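Local atomic coordinates of geranyltranstransferase (Thermotoga neapolitana, PDB entry 4WK5), a protein that probably acts as a magnesium-dependent prenyltransferase of the FPP/GGPP synthase family, joining isoprenoid units in isoprene biosynthesis. Residues T152-K155 and L156-E160. Sequence-based numbering, arbitrary orientation.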
loop_
_atom_site.group_PDB
_atom_site.type_symbol
_atom_site.label_atom_id
_atom_site.label_comp_id
_atom_site.label_asym_id
_atom_site.label_seq_id
_atom_site.Cartn_x
_atom_site.Cartn_y
_atom_site.Cartn_z
ATOM N N THR A 152 -8.828 -5.369 5.093
ATOM C CA THR A 152 -8.068 -5.481 6.340
ATOM C C THR A 152 -7.014 -4.392 6.423
ATOM O O THR A 152 -6.824 -3.783 7.466
ATOM C CB THR A 152 -7.421 -6.872 6.465
ATOM O OG1 THR A 152 -8.470 -7.846 6.551
ATOM C CG2 THR A 152 -6.540 -6.985 7.720
ATOM N N ALA A 153 -6.320 -4.161 5.309
ATOM C CA ALA A 153 -5.266 -3.159 5.266
ATOM C C ALA A 153 -5.804 -1.780 5.603
ATOM O O ALA A 153 -5.207 -1.035 6.373
ATOM C CB ALA A 153 -4.612 -3.142 3.866
ATOM N N TYR A 154 -6.937 -1.428 4.995
ATOM C CA TYR A 154 -7.502 -0.116 5.242
ATOM C C TYR A 154 -7.977 0.022 6.696
ATOM O O TYR A 154 -7.776 1.063 7.307
ATOM C CB TYR A 154 -8.644 0.162 4.271
ATOM C CG TYR A 154 -9.100 1.596 4.337
ATOM C CD1 TYR A 154 -8.247 2.633 3.949
ATOM C CD2 TYR A 154 -10.360 1.923 4.816
ATOM C CE1 TYR A 154 -8.654 3.965 4.021
ATOM C CE2 TYR A 154 -10.776 3.247 4.883
ATOM C CZ TYR A 154 -9.915 4.258 4.488
ATOM O OH TYR A 154 -10.331 5.573 4.554
ATOM N N LYS A 155 -8.603 -1.020 7.238
ATOM C CA LYS A 155 -8.969 -1.024 8.664
ATOM C C LYS A 155 -7.763 -0.813 9.584
ATOM O O LYS A 155 -7.815 -0.037 10.546
ATOM C CB LYS A 155 -9.667 -2.339 9.031
ATOM C CG LYS A 155 -11.156 -2.334 8.733
ATOM C CD LYS A 155 -11.855 -3.514 9.411
ATOM C CE LYS A 155 -13.346 -3.534 9.094
ATOM N NZ LYS A 155 -13.992 -4.815 9.501
ATOM N N LEU A 156 -6.667 -1.501 9.288
ATOM C CA LEU A 156 -5.451 -1.357 10.074
ATOM C C LEU A 156 -4.923 0.085 10.045
ATOM O O LEU A 156 -4.501 0.624 11.079
ATOM C CB LEU A 156 -4.394 -2.355 9.561
ATOM C CG LEU A 156 -4.750 -3.821 9.876
ATOM C CD1 LEU A 156 -3.937 -4.779 8.997
ATOM C CD2 LEU A 156 -4.555 -4.167 11.368
ATOM N N LEU A 157 -5.019 0.727 8.881
ATOM C CA LEU A 157 -4.566 2.105 8.735
ATOM C C LEU A 157 -5.465 3.029 9.573
ATOM O O LEU A 157 -4.967 3.908 10.271
ATOM C CB LEU A 157 -4.577 2.506 7.267
ATOM C CG LEU A 157 -4.047 3.900 6.860
ATOM C CD1 LEU A 157 -5.113 4.993 7.015
ATOM C CD2 LEU A 157 -2.792 4.249 7.621
ATOM N N LEU A 158 -6.783 2.822 9.495
ATOM C CA LEU A 158 -7.706 3.640 10.284
ATOM C C LEU A 158 -7.421 3.451 11.767
ATOM O O LEU A 158 -7.472 4.404 12.540
ATOM C CB LEU A 158 -9.167 3.296 9.979
ATOM C CG LEU A 158 -9.665 3.648 8.573
ATOM C CD1 LEU A 158 -11.070 3.103 8.398
ATOM C CD2 LEU A 158 -9.648 5.156 8.350
ATOM N N GLY A 159 -7.106 2.218 12.152
ATOM C CA GLY A 159 -6.757 1.936 13.535
ATOM C C GLY A 159 -5.527 2.724 13.967
ATOM O O GLY A 159 -5.474 3.261 15.078
ATOM N N GLU A 160 -4.509 2.764 13.103
ATOM C CA GLU A 160 -3.302 3.509 13.431
ATOM C C GLU A 160 -3.611 5.002 13.493
ATOM O O GLU A 160 -3.121 5.698 14.394
ATOM C CB GLU A 160 -2.185 3.219 12.417
ATOM C CG GLU A 160 -0.891 4.023 12.658
ATOM C CD GLU A 160 -0.290 3.818 14.053
ATOM O OE1 GLU A 160 -0.495 2.742 14.659
ATOM O OE2 GLU A 160 0.389 4.746 14.548
#
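Y154 and L158, one helical turn apart, make the main side-chain contact between 152-155 and 156-160. CH-pi packing follows from L158 CG lying 4.2 Å from the Y154 ring centroid and 24° off the ring normal, over one face but displaced toward the rim. L158 CD1 reaches the ring at Y154 CE2 (3.5 Å), while its other methyl, CD2, lies nearer the phenol end, 3.9 Å from Y154 OH. CG of Y154 is anti to the backbone N (chi1 -170°) and beside its carbonyl carbon, which brings the ring over towards the L158 side chain.

A second apolar pair, T152 and L156, runs side by side in the same direction, T152 CG2 meeting L156 CD1 at 3.6 Å. The hydroxyl of T152 turns back to the carbonyl of E148.

Four successive i to i+4 backbone hydrogen bonds fix this spacing. They include L156 N to T152 O at 2.9 Å (N-H...O angle 161°) and L158 N to Y154 O at 3.0 Å.

T152 and L156 pack within the chain, on F192 and on F88 and L189, whereas L158 touches both F184 of the same chain and F40 of the second subunit; Y154 meets L132 of that subunit. A helix packed between its own chain and the second subunit, here 143-166, is characteristic of the mainly helical, dimeric isoprenoid synthase fold.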